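Local coordinates for protein C-domain type II peptide synthetase (Streptomyces globisporus, PDB 4ZNM) that is a stand-alone (type II) condensation-domain protein of the peptide synthetase family, with the two-lobed fold of the CoA-dependent acyltransferase clan, at residues L137-G142 / A149-I154; V291-G296 / N312-R317; G241-R246 / L426-N431. One frame throughout, in Å; residues are numbered along the deposited sequence.

Interaction 1. Residues L137-G142 / A149-I154; sequences LRAVLG and AVLVLI
R138 and I154 hydrogen-bond to each other through both backbone groups: R138 N to I154 O at 2.9 Å and I154 N to R138 O at 3.0 Å. The same reciprocal pair of hydrogen bonds recurs at V140 with V152 and at G142 with V150. The six bonds make a regular antiparallel beta hairpin, built from strands 137-143 and 148-156 of a mixed sheet. L141 and L151 form a non-hydrogen-bonded pair between two of these rungs, with CA atoms 4.5 Å apart. Within the sheet, strand 101-104 hydrogen-bonds to the backbones of A139 and L141. On the face of R138, V140 and V152, the R138 and I154 side chains run side by side. CG2 of I154 sits 4.0 Å above the centre of the R138 guanidinium plane. That group is held by T127 and G128 through NH1. V140 and V152 pack on helix 110-125. The other face carries A139, L141, L151 and L153. There L151 and L153 meet helix 162-180. CD1 of L141 reaches across to CB of A149 at 3.9 Å. CD2 of L153 presses on CB of A139 at 3.5 Å, tighter than usual van der Waals contact.

Interaction 2. Residues V291-G296 / N312-R317; sequences VPTFSG and NFLPLR
P292 lies over one face of the F313 ring, within a two-stranded antiparallel sheet made by strands 288-295 and 312-319. The two side chains lie side by side and point the same way. CB of P292 stands 3.7 Å from the ring centroid, displaced toward the rim at CZ, a CH-pi contact. F294 approaches the same phenylalanine from another direction. The edge of F313 is turned toward the face of F294, with centroids 5.9 Å apart and planes at 78°, a T-shaped pair. CE1 of F294 also touches CB of F313 at 4.1 Å. P292, F294 and F313 form one apolar cluster on their face of the sheet.

The other face carries T293, S295, L314 and L316. CG2 of T293 touches CD1 of L316 at 3.9 Å. OG1 of T293 is bonded to the backbone O of F371. OG of S295 and ND2 of N312 both bond to E344, so one carboxylate joins the ends of the two strands. N312 is further held by L345 and F347.

Paired backbone bonds set this register. T293 N reaches L314 O at 2.9 Å, and L314 N returns to T293 O at 2.8 Å. Matching pairs join V291 to L316 and S295 to N312. The strand segments run at 141° to each other, well off strict antiparallel. L316 N lies 47° out of the carbonyl plane of V291.

Neighbouring elements complete the setting. Helix 268-284 covers V291 and T293, and helix 339-342 covers L314. Strand 366-373 backs P292, F294 and F313. F26 and F347 add rings around F313. Within the strand pair, CZ of F313 comes to 3.4 Å from CB of P292.

Interaction 3. Residues G241-R246 / L426-N431; sequences GTAWQR and LGYNTN
Q245 and Y428 cross above one face of an antiparallel strand pair, with the amide and phenol planes 84° apart. The pair lies at the edge of the mixed sheet that also holds strands 227-229, 366-373 and 410-416. The Q245 chain is extended beyond CG. Its NE2 donates to Y428 OH at 2.9 Å in a nearly straight bond (165°), and the hydroxyl lies close to the amide plane. D435 bonds to both: OD1 to Y428 OH, and its backbone O to Q245 NE2.

CG of Y428 stands between its own backbone N and carbonyl carbon (chi1 51°). The ring lies over A243, whose O is 3.6 Å above the ring plane and offset toward the rim. CB of A243 packs against CZ of Y428 at 3.7 Å and also meets CG2 of T430.

On the opposite face, W244 sets its six-membered ring over G427. CA of G427 sits 3.8 Å from the ring centroid, a CH-pi contact. The indole NE1 bonds to S404 O. Nearby, T242 OG1 accepts a weak bond from N429 ND2, and both atoms have partners at I406.

Backbone bonds join A243 with Y428 and Q245 with L426 in both directions, tying edge strand 242-249 to strand 422-429. Past the last rung, T430 N bonds to G241 O at 2.9 Å, from above the carbonyl plane. Helix 435-454 packs over Q245, L426 and Y428.

The Y428 hydroxyl accepts from the Q245 amide and a water and is also hydrogen-bonded to the D435 carboxylate, which would fix the phenol's position. The W244 face combines its CH-pi contact with T242-N429 hydrogen bonding.

How the interactions relate
Each interaction joins a different antiparallel strand pair, in a different sheet, and none touches another. Interaction 1 is a short hairpin, interaction 2 closes a longer loop, and interaction 3 brings together strands 180 residues apart, with interaction 2 nested inside its loop. Interactions 1 and 2 lie on opposite sides of the chain's centre, about 18 Å apart at their nearest atoms. Interactions 2 and 3 are closer, at about 9 Å, and strand 366-373 of the sheet of interaction 3 backs interaction 2. All three are largely buried. Interaction 1 is mostly aliphatic, interaction 2 adds an edge-to-face aromatic pair and a CH-pi contact, and interaction 3 has more polar side-chain bonding and a water.

Interaction 1. Residues L137-G142 / A149-I154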
loop_
_atom_site.group_PDB
_atom_site.type_symbol
_atom_site.label_atom_id
_atom_site.label_comp_id
_atom_site.label_asym_id
_atom_site.label_seq_id
_atom_site.Cartn_x
_atom_site.Cartn_y
_atom_site.Cartn_z
ATOM N N LEU A 137 -0.685 2.510 16.745
ATOM C CA LEU A 137 0.648 2.793 16.218
ATOM C C LEU A 137 1.630 2.325 17.270
ATOM O O LEU A 137 1.470 2.683 18.419
ATOM C CB LEU A 137 0.843 4.287 15.943
ATOM C CG LEU A 137 2.252 4.794 15.615
ATOM C CD1 LEU A 137 2.707 4.366 14.205
ATOM C CD2 LEU A 137 2.340 6.342 15.728
ATOM N N ARG A 138 2.604 1.516 16.880
ATOM C CA ARG A 138 3.722 1.185 17.756
ATOM C C ARG A 138 5.039 1.503 17.082
ATOM O O ARG A 138 5.109 1.595 15.856
ATOM C CB ARG A 138 3.733 -0.279 18.127
ATOM C CG ARG A 138 2.601 -0.696 19.015
ATOM C CD ARG A 138 2.851 -2.071 19.650
ATOM N NE ARG A 138 2.612 -3.184 18.726
ATOM C CZ ARG A 138 3.555 -3.842 18.052
ATOM N NH1 ARG A 138 3.193 -4.861 17.260
ATOM N NH2 ARG A 138 4.849 -3.498 18.176
ATOM N N ALA A 139 6.087 1.597 17.892
ATOM C CA ALA A 139 7.423 1.856 17.383
ATOM C C ALA A 139 8.448 0.977 18.062
ATOM O O ALA A 139 8.405 0.748 19.290
ATOM C CB ALA A 139 7.787 3.292 17.585
ATOM N N VAL A 140 9.386 0.517 17.256
ATOM C CA VAL A 140 10.505 -0.260 17.736
ATOM C C VAL A 140 11.779 0.420 17.183
ATOM O O VAL A 140 11.939 0.575 15.980
ATOM C CB VAL A 140 10.405 -1.718 17.291
ATOM C CG1 VAL A 140 11.577 -2.510 17.800
ATOM C CG2 VAL A 140 9.092 -2.331 17.774
ATOM N N LEU A 141 12.672 0.813 18.082
ATOM C CA LEU A 141 13.942 1.407 17.695
ATOM C C LEU A 141 15.082 0.402 17.879
ATOM O O LEU A 141 15.343 -0.054 18.998
ATOM C CB LEU A 141 14.182 2.666 18.524
ATOM C CG LEU A 141 15.486 3.400 18.183
ATOM C CD1 LEU A 141 15.392 4.084 16.830
ATOM C CD2 LEU A 141 15.790 4.382 19.274
ATOM N N GLY A 142 15.715 0.015 16.769
ATOM C CA GLY A 142 16.892 -0.831 16.829
ATOM C C GLY A 142 18.173 -0.021 16.709
ATOM O O GLY A 142 18.442 0.545 15.664
ATOM N N ALA A 149 20.868 3.937 13.843
ATOM C CA ALA A 149 19.730 3.135 14.300
ATOM C C ALA A 149 18.745 2.937 13.159
ATOM O O ALA A 149 18.823 3.632 12.130
ATOM C CB ALA A 149 19.018 3.803 15.464
ATOM N N VAL A 150 17.851 1.977 13.354
ATOM C CA VAL A 150 16.714 1.754 12.481
ATOM C C VAL A 150 15.423 1.931 13.300
ATOM O O VAL A 150 15.262 1.293 14.328
ATOM C CB VAL A 150 16.770 0.345 11.856
ATOM C CG1 VAL A 150 15.496 0.070 11.002
ATOM C CG2 VAL A 150 17.989 0.213 11.015
ATOM N N LEU A 151 14.534 2.808 12.850
ATOM C CA LEU A 151 13.266 3.019 13.512
ATOM C C LEU A 151 12.171 2.315 12.714
ATOM O O LEU A 151 11.993 2.624 11.524
ATOM C CB LEU A 151 12.953 4.502 13.610
ATOM C CG LEU A 151 11.584 4.790 14.252
ATOM C CD1 LEU A 151 11.446 4.220 15.677
ATOM C CD2 LEU A 151 11.281 6.265 14.207
ATOM N N VAL A 152 11.462 1.384 13.348
ATOM C CA VAL A 152 10.339 0.693 12.703
ATOM C C VAL A 152 9.015 1.158 13.283
ATOM O O VAL A 152 8.791 1.100 14.482
ATOM C CB VAL A 152 10.414 -0.829 12.844
ATOM C CG1 VAL A 152 9.240 -1.508 12.114
ATOM C CG2 VAL A 152 11.754 -1.349 12.325
ATOM N N LEU A 153 8.142 1.628 12.408
ATOM C CA LEU A 153 6.786 1.925 12.798
ATOM C C LEU A 153 5.789 0.916 12.229
ATOM O O LEU A 153 5.909 0.427 11.086
ATOM C CB LEU A 153 6.418 3.328 12.346
ATOM C CG LEU A 153 7.371 4.445 12.782
ATOM C CD1 LEU A 153 6.799 5.795 12.286
ATOM C CD2 LEU A 153 7.567 4.427 14.302
ATOM N N ILE A 154 4.783 0.627 13.029
ATOM C CA ILE A 154 3.694 -0.223 12.599
ATOM C C ILE A 154 2.383 0.398 13.014
ATOM O O ILE A 154 2.232 0.894 14.121
ATOM C CB ILE A 154 3.840 -1.621 13.159
ATOM C CG1 ILE A 154 2.687 -2.493 12.669
ATOM C CG2 ILE A 154 3.934 -1.573 14.653
ATOM C CD1 ILE A 154 2.871 -3.950 13.026
#

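Interaction 2. Residues V291-G296 / N312-R317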
loop_
_atom_site.group_PDB
_atom_site.type_symbol
_atom_site.label_atom_id
_atom_site.label_comp_id
_atom_site.label_asym_id
_atom_site.label_seq_id
_atom_site.Cartn_x
_atom_site.Cartn_y
_atom_site.Cartn_z
ATOM N N VAL A 291 -8.091 -5.194 -14.475
ATOM C CA VAL A 291 -7.232 -5.360 -13.290
ATOM C C VAL A 291 -7.367 -4.110 -12.437
ATOM O O VAL A 291 -7.241 -3.001 -12.939
ATOM C CB VAL A 291 -5.758 -5.613 -13.665
ATOM C CG1 VAL A 291 -4.863 -5.693 -12.395
ATOM C CG2 VAL A 291 -5.637 -6.899 -14.439
ATOM N N PRO A 292 -7.632 -4.280 -11.148
ATOM C CA PRO A 292 -7.749 -3.102 -10.300
ATOM C C PRO A 292 -6.387 -2.604 -9.852
ATOM O O PRO A 292 -5.419 -3.381 -9.740
ATOM C CB PRO A 292 -8.549 -3.607 -9.083
ATOM C CG PRO A 292 -8.317 -5.061 -9.058
ATOM C CD PRO A 292 -8.050 -5.508 -10.445
ATOM N N THR A 293 -6.317 -1.303 -9.628
ATOM C CA THR A 293 -5.193 -0.707 -8.938
ATOM C C THR A 293 -5.777 -0.088 -7.689
ATOM O O THR A 293 -6.997 -0.113 -7.510
ATOM C CB THR A 293 -4.471 0.367 -9.816
ATOM O OG1 THR A 293 -3.195 0.690 -9.243
ATOM C CG2 THR A 293 -5.303 1.637 -9.935
ATOM N N PHE A 294 -4.920 0.474 -6.838
ATOM C CA PHE A 294 -5.370 1.376 -5.777
ATOM C C PHE A 294 -4.882 2.756 -6.151
ATOM O O PHE A 294 -3.675 2.974 -6.352
ATOM C CB PHE A 294 -4.806 1.017 -4.389
ATOM C CG PHE A 294 -5.531 -0.066 -3.684
ATOM C CD1 PHE A 294 -6.757 0.178 -3.088
ATOM C CD2 PHE A 294 -4.951 -1.314 -3.538
ATOM C CE1 PHE A 294 -7.412 -0.806 -2.389
ATOM C CE2 PHE A 294 -5.596 -2.317 -2.860
ATOM C CZ PHE A 294 -6.843 -2.076 -2.284
ATOM N N SER A 295 -5.798 3.708 -6.239
ATOM C CA SER A 295 -5.362 5.077 -6.420
ATOM C C SER A 295 -4.917 5.624 -5.062
ATOM O O SER A 295 -5.214 5.029 -4.034
ATOM C CB SER A 295 -6.484 5.919 -7.003
ATOM O OG SER A 295 -7.453 6.142 -5.993
ATOM N N GLY A 296 -4.244 6.771 -5.057
ATOM C CA GLY A 296 -3.825 7.379 -3.804
ATOM C C GLY A 296 -5.005 7.921 -2.987
ATOM O O GLY A 296 -4.946 7.953 -1.756
ATOM N N ASN A 312 -8.006 3.958 -2.847
ATOM C CA ASN A 312 -9.297 3.607 -3.467
ATOM C C ASN A 312 -9.106 2.575 -4.594
ATOM O O ASN A 312 -8.306 2.740 -5.496
ATOM C CB ASN A 312 -9.973 4.869 -3.977
ATOM C CG ASN A 312 -11.323 4.601 -4.600
ATOM O OD1 ASN A 312 -12.153 3.854 -4.050
ATOM N ND2 ASN A 312 -11.552 5.211 -5.753
ATOM N N PHE A 313 -9.815 1.470 -4.454
ATOM C CA PHE A 313 -9.841 0.368 -5.416
ATOM C C PHE A 313 -10.425 0.885 -6.729
ATOM O O PHE A 313 -11.525 1.432 -6.743
ATOM C CB PHE A 313 -10.685 -0.755 -4.781
ATOM C CG PHE A 313 -10.647 -2.083 -5.474
ATOM C CD1 PHE A 313 -9.735 -3.061 -5.090
ATOM C CD2 PHE A 313 -11.595 -2.387 -6.456
ATOM C CE1 PHE A 313 -9.748 -4.321 -5.670
ATOM C CE2 PHE A 313 -11.615 -3.639 -7.047
ATOM C CZ PHE A 313 -10.687 -4.610 -6.643
ATOM N N LEU A 314 -9.665 0.771 -7.814
ATOM C CA LEU A 314 -9.975 1.468 -9.056
ATOM C C LEU A 314 -9.811 0.518 -10.254
ATOM O O LEU A 314 -8.691 0.137 -10.608
ATOM C CB LEU A 314 -9.063 2.682 -9.219
ATOM C CG LEU A 314 -9.224 3.488 -10.511
ATOM C CD1 LEU A 314 -10.618 4.114 -10.581
ATOM C CD2 LEU A 314 -8.125 4.548 -10.660
ATOM N N PRO A 315 -10.921 0.107 -10.873
ATOM C CA PRO A 315 -10.745 -0.910 -11.921
ATOM C C PRO A 315 -10.295 -0.319 -13.254
ATOM O O PRO A 315 -10.835 0.686 -13.718
ATOM C CB PRO A 315 -12.130 -1.551 -12.024
ATOM C CG PRO A 315 -13.074 -0.575 -11.414
ATOM C CD PRO A 315 -12.315 0.218 -10.417
ATOM N N LEU A 316 -9.286 -0.956 -13.843
ATOM C CA LEU A 316 -8.683 -0.512 -15.105
ATOM C C LEU A 316 -8.950 -1.564 -16.158
ATOM O O LEU A 316 -8.396 -2.658 -16.077
ATOM C CB LEU A 316 -7.170 -0.299 -14.948
ATOM C CG LEU A 316 -6.780 0.715 -13.881
ATOM C CD1 LEU A 316 -5.295 0.906 -13.770
ATOM C CD2 LEU A 316 -7.446 2.046 -14.116
ATOM N N ARG A 317 -9.810 -1.238 -17.118
ATOM C CA ARG A 317 -10.157 -2.170 -18.184
ATOM C C ARG A 317 -9.543 -1.752 -19.496
ATOM O O ARG A 317 -9.837 -0.677 -19.979
ATOM C CB ARG A 317 -11.658 -2.249 -18.364
ATOM C CG ARG A 317 -12.080 -3.239 -19.435
ATOM C CD ARG A 317 -13.580 -3.293 -19.557
ATOM N NE ARG A 317 -14.043 -4.454 -20.327
ATOM C CZ ARG A 317 -15.296 -4.628 -20.736
ATOM N NH1 ARG A 317 -16.222 -3.719 -20.481
ATOM N NH2 ARG A 317 -15.639 -5.725 -21.375
#

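Interaction 3. Residues G241-R246 / L426-N431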
loop_
_atom_site.group_PDB
_atom_site.type_symbol
_atom_site.label_atom_id
_atom_site.label_comp_id
_atom_site.label_asym_id
_atom_site.label_seq_id
_atom_site.Cartn_x
_atom_site.Cartn_y
_atom_site.Cartn_z
ATOM N N GLY A 241 -3.251 -16.632 6.125
ATOM C CA GLY A 241 -1.950 -16.025 6.272
ATOM C C GLY A 241 -1.573 -15.329 4.984
ATOM O O GLY A 241 -2.094 -15.671 3.923
ATOM N N THR A 242 -0.696 -14.340 5.077
ATOM C CA THR A 242 -0.197 -13.667 3.897
ATOM C C THR A 242 1.329 -13.662 3.919
ATOM O O THR A 242 1.943 -13.268 4.907
ATOM C CB THR A 242 -0.724 -12.244 3.817
ATOM O OG1 THR A 242 -2.164 -12.264 3.840
ATOM C CG2 THR A 242 -0.252 -11.554 2.583
ATOM N N ALA A 243 1.915 -14.092 2.808
ATOM C CA ALA A 243 3.353 -14.075 2.630
ATOM C C ALA A 243 3.680 -13.022 1.594
ATOM O O ALA A 243 2.825 -12.627 0.806
ATOM C CB ALA A 243 3.866 -15.419 2.203
ATOM N N TRP A 244 4.924 -12.579 1.608
ATOM C CA TRP A 244 5.392 -11.516 0.758
ATOM C C TRP A 244 6.736 -11.913 0.172
ATOM O O TRP A 244 7.614 -12.424 0.893
ATOM C CB TRP A 244 5.525 -10.213 1.540
ATOM C CG TRP A 244 4.236 -9.676 2.039
ATOM C CD1 TRP A 244 3.604 -9.979 3.224
ATOM C CD2 TRP A 244 3.390 -8.730 1.369
ATOM N NE1 TRP A 244 2.433 -9.262 3.323
ATOM C CE2 TRP A 244 2.277 -8.504 2.200
ATOM C CE3 TRP A 244 3.466 -8.061 0.145
ATOM C CZ2 TRP A 244 1.282 -7.633 1.857
ATOM C CZ3 TRP A 244 2.464 -7.207 -0.186
ATOM C CH2 TRP A 244 1.382 -6.998 0.661
ATOM N N GLN A 245 6.881 -11.721 -1.140
ATOM C CA GLN A 245 8.176 -11.872 -1.810
ATOM C C GLN A 245 8.614 -10.506 -2.289
ATOM O O GLN A 245 7.844 -9.783 -2.915
ATOM C CB GLN A 245 8.089 -12.875 -2.964
ATOM C CG GLN A 245 7.921 -14.318 -2.430
ATOM C CD GLN A 245 7.874 -15.376 -3.512
ATOM O OE1 GLN A 245 8.521 -15.244 -4.559
ATOM N NE2 GLN A 245 7.094 -16.444 -3.265
ATOM N N ARG A 246 9.856 -10.154 -1.982
ATOM C CA ARG A 246 10.375 -8.810 -2.249
ATOM C C ARG A 246 11.220 -8.858 -3.483
ATOM O O ARG A 246 11.856 -9.861 -3.731
ATOM C CB ARG A 246 11.232 -8.308 -1.103
ATOM C CG ARG A 246 10.724 -8.682 0.236
ATOM C CD ARG A 246 9.600 -7.797 0.667
ATOM N NE ARG A 246 9.239 -8.175 2.027
ATOM C CZ ARG A 246 8.128 -7.796 2.635
ATOM N NH1 ARG A 246 7.254 -7.028 2.005
ATOM N NH2 ARG A 246 7.903 -8.208 3.863
ATOM N N LEU A 426 5.357 -8.715 -3.762
ATOM C CA LEU A 426 4.295 -9.559 -4.243
ATOM C C LEU A 426 3.777 -10.313 -3.040
ATOM O O LEU A 426 4.513 -11.108 -2.436
ATOM C CB LEU A 426 4.794 -10.530 -5.306
ATOM C CG LEU A 426 3.765 -11.552 -5.804
ATOM C CD1 LEU A 426 2.465 -10.927 -6.322
ATOM C CD2 LEU A 426 4.421 -12.382 -6.897
ATOM N N GLY A 427 2.531 -10.022 -2.669
ATOM C CA GLY A 427 1.930 -10.645 -1.507
ATOM C C GLY A 427 0.792 -11.562 -1.933
ATOM O O GLY A 427 0.070 -11.285 -2.900
ATOM N N TYR A 428 0.598 -12.633 -1.173
ATOM C CA TYR A 428 -0.416 -13.606 -1.506
ATOM C C TYR A 428 -0.797 -14.344 -0.227
ATOM O O TYR A 428 -0.044 -14.361 0.758
ATOM C CB TYR A 428 0.104 -14.576 -2.551
ATOM C CG TYR A 428 1.421 -15.157 -2.149
ATOM C CD1 TYR A 428 2.586 -14.440 -2.359
ATOM C CD2 TYR A 428 1.523 -16.407 -1.552
ATOM C CE1 TYR A 428 3.841 -14.956 -1.967
ATOM C CE2 TYR A 428 2.777 -16.936 -1.172
ATOM C CZ TYR A 428 3.936 -16.194 -1.398
ATOM O OH TYR A 428 5.209 -16.660 -1.028
ATOM N N ASN A 429 -1.970 -14.948 -0.257
ATOM C CA ASN A 429 -2.477 -15.691 0.895
ATOM C C ASN A 429 -1.955 -17.125 0.830
ATOM O O ASN A 429 -2.182 -17.835 -0.152
ATOM C CB ASN A 429 -3.987 -15.708 0.937
ATOM C CG ASN A 429 -4.635 -14.318 0.964
ATOM O OD1 ASN A 429 -5.708 -14.122 0.392
ATOM N ND2 ASN A 429 -4.031 -13.388 1.663
ATOM N N THR A 430 -1.269 -17.545 1.883
ATOM C CA THR A 430 -0.628 -18.857 1.920
ATOM C C THR A 430 -1.640 -19.986 2.065
ATOM O O THR A 430 -1.325 -21.153 1.806
ATOM C CB THR A 430 0.394 -18.912 3.072
ATOM O OG1 THR A 430 -0.207 -18.423 4.270
ATOM C CG2 THR A 430 1.557 -18.030 2.765
ATOM N N ASN A 431 -2.871 -19.649 2.435
ATOM C CA ASN A 431 -3.965 -20.623 2.385
ATOM C C ASN A 431 -4.499 -20.851 0.949
ATOM O O ASN A 431 -5.408 -21.648 0.744
ATOM C CB ASN A 431 -5.111 -20.185 3.292
ATOM C CG ASN A 431 -5.494 -18.747 3.082
ATOM O OD1 ASN A 431 -4.654 -17.870 3.161
ATOM N ND2 ASN A 431 -6.766 -18.495 2.827
HETATM O O HOH W 1 7.319 -15.787 0.834
#